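Side-chain contacts in ABC sugar (Ribose) transporter, periplasmic substrate-binding subunit (PDB 3L49), which probably binds a sugar in the periplasm and delivers it to an ABC transporter: residues T104-N107 against Y108-G111; I172-A175 against Y176-T180; Y186-E189 against G190-G193. All coordinates share one frame; numbering follows the deposited sequence.

How the contacts relate
The three contacts follow one another along the chain, all inside the periplasmic binding protein domain, and none touches another. Contact 1 comes first, where strand 101-105 gives way to helix 107-122, about 10 Å from the centre of the chain; the side chain of N107 lies about 6 Å from an unidentified bound ligand. Contact 2 sits within helix 171-185, its centre about 26 Å from that of contact 1. Contact 3 turns the chain after that same helix and leads into strand 194-197, its centre about 17 Å from that of contact 2. Contact 1 is nearer the ligand than contact 2, where the I172 side chain is about 12 Å away.

Contact 1. Residues T104-N107 against Y108-G111; sequences TSNN and YSIG
N106 reaches forward to the first turn of the helix, and its OD1 accepts the backbone N-H of S109 at 3.3 Å. That bond is nearly straight, 166° at the hydrogen, although the donor stands well above the carbonyl plane of the amide. Y108 N adds a weak bond to the same oxygen. With CG anti to the backbone N (chi1 -169°), the N106 side chain is swung toward these first N-H groups; OD1 also lies at the edge of the Y108 ring, in its plane, 3.6 Å from CD1.

The close-packed side belongs to I110. Its CD1 reaches S105 CB at 3.7 Å, while CG1 and CD1 both lean on N106 O, the carbonyl that receives I110 N in a 3.0 Å bond. N107 runs alongside I110, pointing the same way, and its OD1 is taken by R143 NE. A276 of strand 271-280 meets I110 from outside, so this flank is buried.

The other flank is looser. Y108 is exposed, N106 and S109 only partly covered, and N106 ND2 stands 3.0 Å from S109 OG at an angle too poor for a hydrogen bond. Across the junction, an asparagine N-cap thus starts helix 107-122 directly after strand 101-105, a beta-to-alpha turn of the periplasmic binding protein fold near the unidentified ligand.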
loop_
_atom_site.group_PDB
_atom_site.type_symbol
_atom_site.label_atom_id
_atom_site.label_comp_id
_atom_site.label_asym_id
_atom_site.label_seq_id
_atom_site.Cartn_x
_atom_site.Cartn_y
_atom_site.Cartn_z
ATOM N N THR A 104 1.124 10.000 3.937
ATOM C CA THR A 104 0.953 8.548 4.041
ATOM C C THR A 104 -0.043 8.212 5.159
ATOM O O THR A 104 -0.801 9.069 5.574
ATOM C CB THR A 104 2.338 7.852 4.273
ATOM O OG1 THR A 104 2.197 6.424 4.278
ATOM C CG2 THR A 104 3.006 8.336 5.575
ATOM N N SER A 105 -0.048 6.960 5.619
ATOM C CA SER A 105 -0.775 6.545 6.813
ATOM C C SER A 105 0.224 6.077 7.856
ATOM O O SER A 105 1.423 5.987 7.573
ATOM C CB SER A 105 -1.734 5.405 6.488
ATOM O OG SER A 105 -2.788 5.850 5.661
ATOM N N ASN A 106 -0.260 5.776 9.060
ATOM C CA ASN A 106 0.613 5.249 10.098
ATOM C C ASN A 106 0.737 3.750 9.926
ATOM O O ASN A 106 -0.026 2.970 10.495
ATOM C CB ASN A 106 0.112 5.606 11.497
ATOM C CG ASN A 106 1.141 5.309 12.584
ATOM O OD1 ASN A 106 2.119 4.592 12.361
ATOM N ND2 ASN A 106 0.920 5.863 13.773
ATOM N N ASN A 107 1.737 3.357 9.152
ATOM C CA ASN A 107 1.892 1.965 8.746
ATOM C C ASN A 107 2.475 1.101 9.840
ATOM O O ASN A 107 2.379 -0.127 9.789
ATOM C CB ASN A 107 2.682 1.884 7.442
ATOM C CG ASN A 107 1.847 2.317 6.265
ATOM O OD1 ASN A 107 0.939 1.598 5.856
ATOM N ND2 ASN A 107 2.111 3.515 5.737
ATOM N N TYR A 108 3.036 1.781 10.840
ATOM C CA TYR A 108 3.584 1.175 12.047
ATOM C C TYR A 108 2.475 0.651 12.954
ATOM O O TYR A 108 2.546 -0.480 13.421
ATOM C CB TYR A 108 4.418 2.207 12.805
ATOM C CG TYR A 108 5.581 2.777 12.023
ATOM C CD1 TYR A 108 5.437 3.940 11.262
ATOM C CD2 TYR A 108 6.826 2.160 12.052
ATOM C CE1 TYR A 108 6.503 4.464 10.549
ATOM C CE2 TYR A 108 7.888 2.673 11.343
ATOM C CZ TYR A 108 7.728 3.823 10.600
ATOM O OH TYR A 108 8.808 4.331 9.904
ATOM N N SER A 109 1.464 1.487 13.201
ATOM C CA SER A 109 0.268 1.106 13.959
ATOM C C SER A 109 -0.531 0.084 13.165
ATOM O O SER A 109 -0.877 -0.978 13.683
ATOM C CB SER A 109 -0.630 2.325 14.241
ATOM O OG SER A 109 0.024 3.308 15.021
ATOM N N ILE A 110 -0.820 0.430 11.908
ATOM C CA ILE A 110 -1.516 -0.446 10.967
ATOM C C ILE A 110 -0.899 -1.841 10.948
ATOM O O ILE A 110 -1.609 -2.827 11.147
ATOM C CB ILE A 110 -1.536 0.174 9.545
ATOM C CG1 ILE A 110 -2.638 1.231 9.441
ATOM C CG2 ILE A 110 -1.712 -0.878 8.447
ATOM C CD1 ILE A 110 -2.445 2.191 8.270
ATOM N N GLY A 111 0.422 -1.912 10.765
ATOM C CA GLY A 111 1.112 -3.184 10.634
ATOM C C GLY A 111 0.974 -4.002 11.894
ATOM O O GLY A 111 0.733 -5.208 11.832
#

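Contact 2. Residues I172-A175 against Y176-T180; sequences IQSA and YSNVT
S177 turns its hydroxyl back along the helix to Q173, where OG donates to the backbone O at 2.8 Å. OG points away from the carbonyl carbon of its own residue (chi1 -54°), a torsion that aims it at the preceding turn. S177 N reaches the same oxygen at 2.9 Å, and the two donors come from opposite faces of the carbonyl plane, so Q173 O is gripped twice by one residue. The far end of Q173 goes elsewhere: its OE1 is bonded to N170 ND2.

One residue on, N178 ends differently. Its amide lies close over S174 O, with CG at 3.1 Å, yet the approach of ND2 makes a poor angle and no hydrogen bond; the carbonyl is served instead by N178 N. S174 OG ends 3.6 Å from N178 ND2. Outside the segments, N178 leans on F131 and L164.

Y176 is turned differently from S177. Its CG is anti to the backbone N (chi1 -175°), which carries the ring off toward A212 of helix 200-212, while CB rests 3.4 Å from I172 O. T180 then repeats the serine's trick, OG1 giving 2.6 Å to Y176 O with T180 N on the other face of that carbonyl. On the buried side V179 sets CG2 3.2 Å from A175 O and packs on A206 and F131.

Hydroxyls of serine and threonine returned to the carbonyl four residues earlier, doubling the backbone bonds, are a familiar feature of alpha-helices, here in helix 171-185 packed against helix 200-212.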
loop_
_atom_site.group_PDB
_atom_site.type_symbol
_atom_site.label_atom_id
_atom_site.label_comp_id
_atom_site.label_asym_id
_atom_site.label_seq_id
_atom_site.Cartn_x
_atom_site.Cartn_y
_atom_site.Cartn_z
ATOM N N ILE A 172 -5.111 -11.111 -8.282
ATOM C CA ILE A 172 -6.170 -11.888 -7.656
ATOM C C ILE A 172 -6.080 -13.373 -8.002
ATOM O O ILE A 172 -6.142 -14.226 -7.112
ATOM C CB ILE A 172 -7.574 -11.313 -8.025
ATOM C CG1 ILE A 172 -7.756 -9.910 -7.430
ATOM C CG2 ILE A 172 -8.704 -12.258 -7.587
ATOM C CD1 ILE A 172 -9.151 -9.292 -7.660
ATOM N N GLN A 173 -5.911 -13.671 -9.289
ATOM C CA GLN A 173 -5.861 -15.049 -9.767
ATOM C C GLN A 173 -4.567 -15.746 -9.388
ATOM O O GLN A 173 -4.577 -16.938 -9.085
ATOM C CB GLN A 173 -6.114 -15.132 -11.280
ATOM C CG GLN A 173 -5.312 -14.184 -12.134
ATOM C CD GLN A 173 -6.007 -13.829 -13.435
ATOM O OE1 GLN A 173 -6.044 -12.659 -13.830
ATOM N NE2 GLN A 173 -6.562 -14.840 -14.116
ATOM N N SER A 174 -3.463 -15.003 -9.386
ATOM C CA SER A 174 -2.178 -15.558 -8.965
ATOM C C SER A 174 -2.213 -15.921 -7.480
ATOM O O SER A 174 -1.660 -16.944 -7.075
ATOM C CB SER A 174 -1.037 -14.595 -9.275
ATOM O OG SER A 174 0.166 -14.998 -8.643
ATOM N N ALA A 175 -2.896 -15.103 -6.681
ATOM C CA ALA A 175 -3.073 -15.397 -5.259
ATOM C C ALA A 175 -4.007 -16.589 -5.038
ATOM O O ALA A 175 -3.697 -17.478 -4.247
ATOM C CB ALA A 175 -3.580 -14.179 -4.531
ATOM N N TYR A 176 -5.139 -16.599 -5.751
ATOM C CA TYR A 176 -6.095 -17.712 -5.747
ATOM C C TYR A 176 -5.376 -19.042 -6.052
ATOM O O TYR A 176 -5.579 -20.035 -5.345
ATOM C CB TYR A 176 -7.183 -17.421 -6.787
ATOM C CG TYR A 176 -8.355 -18.386 -6.897
ATOM C CD1 TYR A 176 -9.662 -17.935 -6.710
ATOM C CD2 TYR A 176 -8.172 -19.722 -7.269
ATOM C CE1 TYR A 176 -10.746 -18.799 -6.855
ATOM C CE2 TYR A 176 -9.241 -20.595 -7.397
ATOM C CZ TYR A 176 -10.525 -20.133 -7.191
ATOM O OH TYR A 176 -11.583 -21.006 -7.333
ATOM N N SER A 177 -4.540 -19.036 -7.093
ATOM C CA SER A 177 -3.793 -20.227 -7.528
ATOM C C SER A 177 -2.756 -20.674 -6.516
ATOM O O SER A 177 -2.582 -21.875 -6.297
ATOM C CB SER A 177 -3.109 -19.984 -8.872
ATOM O OG SER A 177 -4.047 -19.544 -9.841
ATOM N N ASN A 178 -2.071 -19.708 -5.909
ATOM C CA ASN A 178 -1.096 -19.992 -4.856
ATOM C C ASN A 178 -1.727 -20.600 -3.602
ATOM O O ASN A 178 -1.177 -21.543 -3.017
ATOM C CB ASN A 178 -0.323 -18.734 -4.493
ATOM C CG ASN A 178 0.667 -18.333 -5.557
ATOM O OD1 ASN A 178 1.321 -19.176 -6.167
ATOM N ND2 ASN A 178 0.790 -17.030 -5.785
ATOM N N VAL A 179 -2.884 -20.067 -3.214
ATOM C CA VAL A 179 -3.596 -20.544 -2.027
ATOM C C VAL A 179 -4.103 -21.975 -2.247
ATOM O O VAL A 179 -3.976 -22.824 -1.366
ATOM C CB VAL A 179 -4.735 -19.560 -1.610
ATOM C CG1 VAL A 179 -5.590 -20.130 -0.490
ATOM C CG2 VAL A 179 -4.138 -18.251 -1.148
ATOM N N THR A 180 -4.637 -22.227 -3.445
ATOM C CA THR A 180 -5.081 -23.556 -3.869
ATOM C C THR A 180 -3.944 -24.593 -3.793
ATOM O O THR A 180 -4.150 -25.701 -3.293
ATOM C CB THR A 180 -5.683 -23.516 -5.300
ATOM O OG1 THR A 180 -6.622 -22.435 -5.405
ATOM C CG2 THR A 180 -6.385 -24.832 -5.631
#

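Contact 3. Residues Y186-E189 against G190-G193; sequences YPNE and GDVG
N188 O receives two backbone donors from the turn that follows it. D191 N comes in at 3.3 Å and almost straight, 175° at the hydrogen, but from well above the carbonyl plane; G190 N, though nearer at 2.8 Å, is bent enough to count as weak. N188 and D191 also meet through their side chains. N188 ND2 donates to D191 OD2 at 2.9 Å, reaching the syn side of the carboxylate, 18° out of its plane, while the oxygen lies close to the plane of the donor amide. The two flat groups are nonetheless turned 75° apart, so the amide meets the carboxylate across rather than alongside. In both residues CG is anti to the carbonyl carbon, which brings the amide and carboxylate within bonding distance. N188 CB adds a 3.4 Å contact to the same OD2.

Y186 packs its CB on D191 CB at 3.7 Å and, more distantly, on V192 CG1. Its ring leads away from the contact. V192 is the buried member, resting on I160 and I218, and the backbone O of D191 accepts from N127 ND2.

Were D191 replaced by an alanine, N188 ND2 would lose its carboxylate acceptor and its amide would probably be freer to turn, although the backbone bond to N188 O could remain.

Most of this turn is at the surface, and N188 and D191 are tied twice, by one backbone and one side-chain bond, which probably helps hold the turn, with the aspartate's negative charge probably tempered by the amide it accepts from.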
loop_
_atom_site.group_PDB
_atom_site.type_symbol
_atom_site.label_atom_id
_atom_site.label_comp_id
_atom_site.label_asym_id
_atom_site.label_seq_id
_atom_site.Cartn_x
_atom_site.Cartn_y
_atom_site.Cartn_z
ATOM N N TYR A 186 -1.170 -28.570 2.311
ATOM C CA TYR A 186 -1.576 -28.664 3.720
ATOM C C TYR A 186 -3.092 -28.842 3.893
ATOM O O TYR A 186 -3.808 -27.875 4.178
ATOM C CB TYR A 186 -1.083 -27.446 4.507
ATOM C CG TYR A 186 0.388 -27.173 4.338
ATOM C CD1 TYR A 186 1.345 -28.037 4.878
ATOM C CD2 TYR A 186 0.827 -26.056 3.631
ATOM C CE1 TYR A 186 2.707 -27.795 4.714
ATOM C CE2 TYR A 186 2.181 -25.801 3.462
ATOM C CZ TYR A 186 3.118 -26.675 4.007
ATOM O OH TYR A 186 4.460 -26.424 3.840
ATOM N N PRO A 187 -3.583 -30.087 3.741
ATOM C CA PRO A 187 -5.027 -30.333 3.746
ATOM C C PRO A 187 -5.680 -30.424 5.131
ATOM O O PRO A 187 -6.876 -30.167 5.251
ATOM C CB PRO A 187 -5.151 -31.671 3.019
ATOM C CG PRO A 187 -3.858 -32.375 3.302
ATOM C CD PRO A 187 -2.806 -31.330 3.553
ATOM N N ASN A 188 -4.905 -30.776 6.154
ATOM C CA ASN A 188 -5.451 -31.093 7.478
ATOM C C ASN A 188 -5.962 -29.874 8.237
ATOM O O ASN A 188 -5.488 -28.756 8.031
ATOM C CB ASN A 188 -4.420 -31.861 8.304
ATOM C CG ASN A 188 -3.753 -32.966 7.508
ATOM O OD1 ASN A 188 -4.375 -33.979 7.195
ATOM N ND2 ASN A 188 -2.484 -32.766 7.161
ATOM N N GLU A 189 -6.920 -30.110 9.129
ATOM C CA GLU A 189 -7.762 -29.050 9.698
ATOM C C GLU A 189 -7.107 -28.071 10.683
ATOM O O GLU A 189 -7.809 -27.291 11.331
ATOM C CB GLU A 189 -9.031 -29.658 10.318
ATOM C CG GLU A 189 -10.219 -29.762 9.352
ATOM C CD GLU A 189 -10.007 -30.783 8.239
ATOM O OE1 GLU A 189 -10.006 -31.999 8.533
ATOM O OE2 GLU A 189 -9.853 -30.363 7.068
ATOM N N GLY A 190 -5.779 -28.097 10.782
ATOM C CA GLY A 190 -5.059 -27.150 11.632
ATOM C C GLY A 190 -3.695 -26.713 11.127
ATOM O O GLY A 190 -2.963 -26.037 11.845
ATOM N N ASP A 191 -3.356 -27.085 9.894
ATOM C CA ASP A 191 -2.015 -26.844 9.341
ATOM C C ASP A 191 -1.780 -25.385 8.953
ATOM O O ASP A 191 -0.659 -24.889 9.003
ATOM C CB ASP A 191 -1.755 -27.742 8.123
ATOM C CG ASP A 191 -1.694 -29.229 8.469
ATOM O OD1 ASP A 191 -1.641 -29.585 9.669
ATOM O OD2 ASP A 191 -1.697 -30.047 7.521
ATOM N N VAL A 192 -2.842 -24.713 8.538
ATOM C CA VAL A 192 -2.775 -23.308 8.171
ATOM C C VAL A 192 -4.027 -22.642 8.738
ATOM O O VAL A 192 -5.119 -23.221 8.705
ATOM C CB VAL A 192 -2.578 -23.118 6.625
ATOM C CG1 VAL A 192 -3.514 -24.018 5.822
ATOM C CG2 VAL A 192 -2.679 -21.641 6.195
ATOM N N GLY A 193 -3.858 -21.452 9.307
ATOM C CA GLY A 193 -4.946 -20.812 10.033
ATOM C C GLY A 193 -5.174 -19.369 9.672
ATOM O O GLY A 193 -6.205 -18.795 10.029
#